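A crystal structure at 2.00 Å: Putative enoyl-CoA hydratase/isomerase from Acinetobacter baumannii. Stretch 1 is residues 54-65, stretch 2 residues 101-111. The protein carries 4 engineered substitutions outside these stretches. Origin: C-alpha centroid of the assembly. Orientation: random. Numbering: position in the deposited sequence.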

ATOM      1  N   VAL A  54       7.833  18.356 -16.208  1.00 19.84           N
ATOM      2  CA  VAL A  54       8.879  17.378 -15.890  1.00 20.34           C
ATOM      3  C   VAL A  54       9.842  18.132 -15.016  1.00 19.98           C
ATOM      4  O   VAL A  54      10.301  19.216 -15.398  1.00 20.30           O
ATOM      5  CB  VAL A  54       9.652  16.900 -17.136  1.00 20.07           C
ATOM      6  CG1 VAL A  54      10.873  16.026 -16.733  1.00 23.65           C
ATOM      7  CG2 VAL A  54       8.728  16.074 -18.102  1.00 21.80           C
ATOM      8  N   LEU A  55      10.166  17.553 -13.867  1.00 20.03           N
ATOM      9  CA  LEU A  55      11.164  18.089 -12.930  1.00 19.93           C
ATOM     10  C   LEU A  55      12.287  17.066 -12.795  1.00 20.36           C
ATOM     11  O   LEU A  55      12.016  15.893 -12.547  1.00 17.58           O
ATOM     12  CB  LEU A  55      10.509  18.280 -11.548  1.00 21.07           C
ATOM     13  CG  LEU A  55      11.404  18.703 -10.372  1.00 20.36           C
ATOM     14  CD1 LEU A  55      11.909  20.086 -10.596  1.00 20.92           C
ATOM     15  CD2 LEU A  55      10.565  18.661  -9.080  1.00 24.12           C
ATOM     16  N   ARG A  56      13.540  17.510 -12.947  1.00 19.25           N
ATOM     17  CA  ARG A  56      14.670  16.627 -12.806  1.00 19.79           C
ATOM     18  C   ARG A  56      15.899  17.453 -12.522  1.00 20.24           C
ATOM     19  O   ARG A  56      15.827  18.674 -12.477  1.00 21.63           O
ATOM     20  CB  ARG A  56      14.903  15.845 -14.098  1.00 18.78           C
ATOM     21  CG  ARG A  56      15.025  16.751 -15.334  1.00 22.23           C
ATOM     22  CD  ARG A  56      15.333  15.859 -16.534  1.00 23.56           C
ATOM     23  NE  ARG A  56      15.344  16.532 -17.822  1.00 28.89           N
ATOM     24  CZ  ARG A  56      16.367  17.226 -18.295  1.00 32.13           C
ATOM     25  NH1 ARG A  56      17.434  17.411 -17.538  1.00 33.53           N
ATOM     26  NH2 ARG A  56      16.308  17.757 -19.513  1.00 32.23           N
ATOM     27  N   GLY A  57      17.025  16.801 -12.305  1.00 21.18           N
ATOM     28  CA  GLY A  57      18.292  17.526 -12.365  1.00 22.39           C
ATOM     29  C   GLY A  57      18.682  17.837 -13.819  1.00 22.88           C
ATOM     30  O   GLY A  57      18.199  17.196 -14.767  1.00 24.10           O
ATOM     31  N   ALA A  58      19.606  18.762 -14.003  1.00 23.43           N
ATOM     32  CA  ALA A  58      20.140  19.079 -15.336  1.00 25.57           C
ATOM     33  C   ALA A  58      21.095  17.992 -15.837  1.00 26.54           C
ATOM     34  O   ALA A  58      21.204  17.747 -17.048  1.00 26.79           O
ATOM     35  CB  ALA A  58      20.866  20.448 -15.290  1.00 25.34           C
ATOM     36  N   GLU A  59      21.782  17.318 -14.908  1.00 27.59           N
ATOM     37  CA  GLU A  59      22.879  16.429 -15.297  1.00 28.62           C
ATOM     38  C   GLU A  59      22.844  15.113 -14.568  1.00 27.13           C
ATOM     39  O   GLU A  59      21.832  14.418 -14.647  1.00 29.25           O
ATOM     40  CB  GLU A  59      24.205  17.120 -15.033  1.00 30.25           C
ATOM     41  CG  GLU A  59      24.662  17.989 -16.178  1.00 36.92           C
ATOM     42  CD  GLU A  59      25.492  17.169 -17.151  1.00 47.56           C
ATOM     43  OE1 GLU A  59      25.109  15.996 -17.406  1.00 51.04           O
ATOM     44  OE2 GLU A  59      26.528  17.680 -17.649  1.00 51.74           O
ATOM     45  N   HIS A  60      23.909  14.789 -13.836  1.00 23.62           N
ATOM     46  CA  HIS A  60      24.055  13.440 -13.242  1.00 24.45           C
ATOM     47  C   HIS A  60      23.403  13.164 -11.873  1.00 21.52           C
ATOM     48  O   HIS A  60      23.457  12.025 -11.410  1.00 21.21           O
ATOM     49  CB  HIS A  60      25.530  13.060 -13.135  1.00 25.37           C
ATOM     50  CG  HIS A  60      26.272  13.161 -14.438  1.00 31.48           C
ATOM     51  ND1 HIS A  60      25.952  12.393 -15.537  1.00 35.54           N
ATOM     52  CD2 HIS A  60      27.319  13.939 -14.812  1.00 35.81           C
ATOM     53  CE1 HIS A  60      26.773  12.688 -16.535  1.00 38.77           C
ATOM     54  NE2 HIS A  60      27.606  13.627 -16.125  1.00 39.21           N
ATOM     55  N   ASP A  61      22.817  14.188 -11.256  1.00 20.10           N
ATOM     56  CA  ASP A  61      22.159  14.077  -9.918  1.00 20.05           C
ATOM     57  C   ASP A  61      20.790  14.747  -9.880  1.00 19.24           C
ATOM     58  O   ASP A  61      20.542  15.706 -10.598  1.00 20.14           O
ATOM     59  CB  ASP A  61      23.028  14.736  -8.826  1.00 20.65           C
ATOM     60  CG  ASP A  61      24.353  14.013  -8.651  1.00 24.02           C
ATOM     61  OD1 ASP A  61      24.324  12.866  -8.169  1.00 20.59           O
ATOM     62  OD2 ASP A  61      25.401  14.613  -9.018  1.00 24.35           O
ATOM     63  N   PHE A  62      19.901  14.246  -9.040  1.00 18.16           N
ATOM     64  CA  PHE A  62      18.624  14.914  -8.863  1.00 17.64           C
ATOM     65  C   PHE A  62      18.738  15.980  -7.756  1.00 17.73           C
ATOM     66  O   PHE A  62      18.672  17.191  -8.013  1.00 19.81           O
ATOM     67  CB  PHE A  62      17.558  13.876  -8.495  1.00 15.47           C
ATOM     68  CG  PHE A  62      16.188  14.479  -8.277  1.00 17.61           C
ATOM     69  CD1 PHE A  62      15.747  15.505  -9.082  1.00 17.24           C
ATOM     70  CD2 PHE A  62      15.338  13.996  -7.251  1.00 16.36           C
ATOM     71  CE1 PHE A  62      14.444  16.047  -8.925  1.00 21.98           C
ATOM     72  CE2 PHE A  62      14.019  14.566  -7.068  1.00 18.52           C
ATOM     73  CZ  PHE A  62      13.600  15.588  -7.912  1.00 20.75           C
ATOM     74  N   THR A  63      18.955  15.534  -6.533  1.00 19.69           N
ATOM     75  CA  THR A  63      19.264  16.463  -5.415  1.00 20.94           C
ATOM     76  C   THR A  63      19.909  15.786  -4.212  1.00 20.82           C
ATOM     77  O   THR A  63      19.499  14.679  -3.737  1.00 18.88           O
ATOM     78  CB  THR A  63      18.025  17.315  -4.954  1.00 20.75           C
ATOM     79  OG1 THR A  63      18.381  18.132  -3.833  1.00 24.09           O
ATOM     80  CG2 THR A  63      16.918  16.405  -4.496  1.00 20.39           C
ATOM     81  N   ALA A  64      20.964  16.453  -3.735  1.00 20.80           N
ATOM     82  CA  ALA A  64      21.687  15.997  -2.554  1.00 21.88           C
ATOM     83  C   ALA A  64      20.878  16.299  -1.282  1.00 21.77           C
ATOM     84  O   ALA A  64      21.307  16.001  -0.166  1.00 20.89           O
ATOM     85  CB  ALA A  64      23.083  16.705  -2.474  1.00 21.76           C
ATOM     86  N   GLY A  65      19.711  16.901  -1.431  1.00 21.48           N
ATOM     87  CA  GLY A  65      18.908  17.208  -0.209  1.00 22.23           C
ATOM     88  C   GLY A  65      19.067  18.647   0.290  1.00 22.20           C
ATOM     89  O   GLY A  65      19.571  19.510  -0.421  1.00 22.42           O
ATOM     90  N   PRO A 101      -0.255  16.816 -14.909  1.00 17.97           N
ATOM     91  CA  PRO A 101       0.597  15.668 -14.558  1.00 17.79           C
ATOM     92  C   PRO A 101       2.030  16.174 -14.241  1.00 18.17           C
ATOM     93  O   PRO A 101       2.545  17.077 -14.941  1.00 17.74           O
ATOM     94  CB  PRO A 101       0.580  14.806 -15.819  1.00 18.47           C
ATOM     95  CG  PRO A 101      -0.805  15.215 -16.555  1.00 17.70           C
ATOM     96  CD  PRO A 101      -0.802  16.725 -16.280  1.00 17.38           C
ATOM     97  N   LEU A 102       2.632  15.612 -13.185  1.00 17.58           N
ATOM     98  CA  LEU A 102       4.013  15.939 -12.732  1.00 16.36           C
ATOM     99  C   LEU A 102       4.868  14.674 -12.862  1.00 17.81           C
ATOM    100  O   LEU A 102       4.572  13.647 -12.218  1.00 16.17           O
ATOM    101  CB  LEU A 102       4.015  16.413 -11.274  1.00 16.51           C
ATOM    102  CG  LEU A 102       5.402  16.768 -10.670  1.00 19.47           C
ATOM    103  CD1 LEU A 102       6.124  17.875 -11.493  1.00 17.65           C
ATOM    104  CD2 LEU A 102       5.243  17.238  -9.221  1.00 18.08           C
ATOM    105  N   ILE A 103       5.894  14.720 -13.722  1.00 16.56           N
ATOM    106  CA  ILE A 103       6.784  13.599 -13.876  1.00 17.69           C
ATOM    107  C   ILE A 103       8.136  14.005 -13.319  1.00 17.77           C
ATOM    108  O   ILE A 103       8.560  15.128 -13.538  1.00 18.76           O
ATOM    109  CB  ILE A 103       6.948  13.176 -15.364  1.00 18.16           C
ATOM    110  CG1 ILE A 103       5.572  12.870 -16.014  1.00 15.37           C
ATOM    111  CG2 ILE A 103       7.958  12.019 -15.528  1.00 17.32           C
ATOM    112  CD1 ILE A 103       5.667  12.672 -17.534  1.00 17.22           C
ATOM    113  N   ILE A 104       8.792  13.089 -12.589  1.00 17.79           N
ATOM    114  CA  ILE A 104      10.139  13.306 -12.078  1.00 16.94           C
ATOM    115  C   ILE A 104      11.089  12.265 -12.666  1.00 17.28           C
ATOM    116  O   ILE A 104      10.759  11.057 -12.795  1.00 17.79           O
ATOM    117  CB  ILE A 104      10.174  13.320 -10.532  1.00 18.09           C
ATOM    118  CG1 ILE A 104       9.385  14.580 -10.046  1.00 19.37           C
ATOM    119  CG2 ILE A 104      11.666  13.346 -10.023  1.00 16.13           C
ATOM    120  CD1 ILE A 104       9.402  14.872  -8.542  1.00 19.59           C
ATOM    121  N   ALA A 105      12.282  12.702 -13.015  1.00 16.07           N
ATOM    122  CA  ALA A 105      13.265  11.761 -13.536  1.00 17.27           C
ATOM    123  C   ALA A 105      14.511  11.815 -12.649  1.00 17.72           C
ATOM    124  O   ALA A 105      15.051  12.881 -12.458  1.00 18.55           O
ATOM    125  CB  ALA A 105      13.653  12.129 -15.029  1.00 17.56           C
ATOM    126  N   VAL A 106      14.977  10.669 -12.154  1.00 17.52           N
ATOM    127  CA  VAL A 106      16.055  10.662 -11.158  1.00 18.31           C
ATOM    128  C   VAL A 106      17.323   9.985 -11.712  1.00 17.59           C
ATOM    129  O   VAL A 106      17.240   8.883 -12.246  1.00 16.90           O
ATOM    130  CB  VAL A 106      15.596   9.890  -9.873  1.00 17.61           C
ATOM    131  CG1 VAL A 106      16.710   9.818  -8.822  1.00 19.56           C
ATOM    132  CG2 VAL A 106      14.382  10.596  -9.277  1.00 18.32           C
ATOM    133  N   LYS A 107      18.459  10.657 -11.583  1.00 18.01           N
ATOM    134  CA  LYS A 107      19.801  10.078 -11.778  1.00 18.30           C
ATOM    135  C   LYS A 107      20.594  10.449 -10.524  1.00 19.11           C
ATOM    136  O   LYS A 107      20.320  11.484  -9.890  1.00 17.50           O
ATOM    137  CB  LYS A 107      20.526  10.723 -12.975  1.00 19.42           C
ATOM    138  CG  LYS A 107      20.032  10.320 -14.350  1.00 23.28           C
ATOM    139  CD  LYS A 107      20.860  10.980 -15.458  1.00 22.41           C
ATOM    140  CE  LYS A 107      20.185  10.694 -16.747  1.00 25.11           C
ATOM    141  NZ  LYS A 107      20.936  11.152 -17.983  1.00 24.32           N
ATOM    142  N   GLY A 108      21.544   9.600 -10.158  1.00 17.87           N
ATOM    143  CA  GLY A 108      22.434   9.890  -9.057  1.00 18.73           C
ATOM    144  C   GLY A 108      21.727  10.114  -7.705  1.00 18.94           C
ATOM    145  O   GLY A 108      20.742   9.452  -7.384  1.00 19.09           O
ATOM    146  N   VAL A 109      22.213  11.068  -6.922  1.00 19.80           N
ATOM    147  CA  VAL A 109      21.710  11.229  -5.534  1.00 20.49           C
ATOM    148  C   VAL A 109      20.295  11.821  -5.515  1.00 20.12           C
ATOM    149  O   VAL A 109      19.968  12.762  -6.268  1.00 19.69           O
ATOM    150  CB  VAL A 109      22.676  12.026  -4.613  1.00 20.19           C
ATOM    151  CG1 VAL A 109      24.081  11.273  -4.470  1.00 23.02           C
ATOM    152  CG2 VAL A 109      22.844  13.463  -5.095  1.00 21.38           C
ATOM    153  N   ALA A 110      19.472  11.277  -4.624  1.00 19.43           N
ATOM    154  CA  ALA A 110      18.132  11.813  -4.381  1.00 18.09           C
ATOM    155  C   ALA A 110      17.890  11.627  -2.914  1.00 17.49           C
ATOM    156  O   ALA A 110      17.495  10.535  -2.488  1.00 17.29           O
ATOM    157  CB  ALA A 110      17.119  11.016  -5.167  1.00 18.61           C
ATOM    158  N   ILE A 111      18.120  12.685  -2.139  1.00 16.30           N
ATOM    159  CA  ILE A 111      18.205  12.571  -0.652  1.00 17.66           C
ATOM    160  C   ILE A 111      17.212  13.487   0.029  1.00 17.72           C
ATOM    161  O   ILE A 111      17.049  14.612  -0.412  1.00 18.44           O
ATOM    162  CB  ILE A 111      19.661  12.915  -0.169  1.00 17.03           C
ATOM    163  CG1 ILE A 111      20.640  11.789  -0.692  1.00 20.13           C
ATOM    164  CG2 ILE A 111      19.760  12.916   1.369  1.00 19.57           C
ATOM    165  CD1 ILE A 111      22.149  12.126  -0.453  1.00 23.49           C
TER
HETATM  166  O   HOH W   1      17.597  13.938 -11.933  1.00 20.68           O

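A single water takes over where two parallel strands part company. Water 1 accepts a hydrogen bond from Gly57 N at 2.9 Å and donates one to Ala105 O at 2.8 Å. Gly57 N and Ala105 O are themselves 4.4 Å apart, too far for a direct bond. The same water accepts a weak bond from Lys107 N at 3.4 Å. It thus bridges Gly57 N and Ala105 O where the direct pairing ends.

Before that point the pairing is regular. Strand 54-57 runs parallel to strand 102-106, with 17° between their directions. Leu55 lies between two partners, as expected for parallel strands. Leu55 N donates to Ile103 O at 2.9 Å, and Leu55 O accepts from Ala105 N at 3.2 Å. Both bonds are fairly straight. CA-H...O contacts support them: Val54 CA lies 3.3 Å from Ile103 O, and Ile104 CA lies 3.2 Å from Leu55 O.

Side chains alternate between the faces of the sheet. Val54 and Ile103 share one face, with Val54 CG2 4.4 Å from Ile103 CB. Leu55 and Ile104 share the other, with Leu55 CD2 4.0 Å from Ile104 CD1. The CB of Arg56 packs 4.0 Å from Ala105 CB, but the rest of the arginine leads away. Arg56 NH1 donates to Gly57 O at 2.9 Å, within the same stretch.

Beyond the strand, stretch 1 loops out at Ala58, which makes no contact, and touches stretch 2 again from Glu59 on. Asp61 OD1 accepts a hydrogen bond from Val109 N at 3.0 Å. The angle of 174° is almost linear, so the carboxylate is well placed for this backbone NH. Gly108 sits close by with a positive phi, which favours glycine. An ideal CB there would clash with His60 O at 2.2 Å and with Asp61 OD1 at 2.4 Å. Without one, Gly108 CA can approach His60 O to 3.3 Å in a CA-H...O contact.

Phe62 has the largest area covered by the other stretch, 84 Å². Its CB points toward stretch 2, and chi1 is t. Phe62 CZ comes within 3.6 Å of Ile104 CG2. Ile104 CG2 makes an off-centre CH-pi contact, 4.1 Å from the centroid of the Phe62 ring. Phe62 CD2 lies 4.1 Å from Val106 CG2 and 4.0 Å from Ala110 CB. The alanine methyl meets the ring edge.

The backbones then bridge again at Thr63 and Ala110. Val109 O accepts from Thr63 N at 3.0 Å and, weakly, from Phe62 N at 3.1 Å. Ile111 N donates to Thr63 O at 2.9 Å. Thr63 points its CB away from stretch 2, and Thr63 OG1 accepts from Gly65 N at 3.0 Å. Ala64 also points away overall, yet Ala64 CB touches Val109 CG2 at 4.2 Å. At Gly65 the backbone angles call for glycine, and Gly65 CA lies 3.2 Å from Ile111 O.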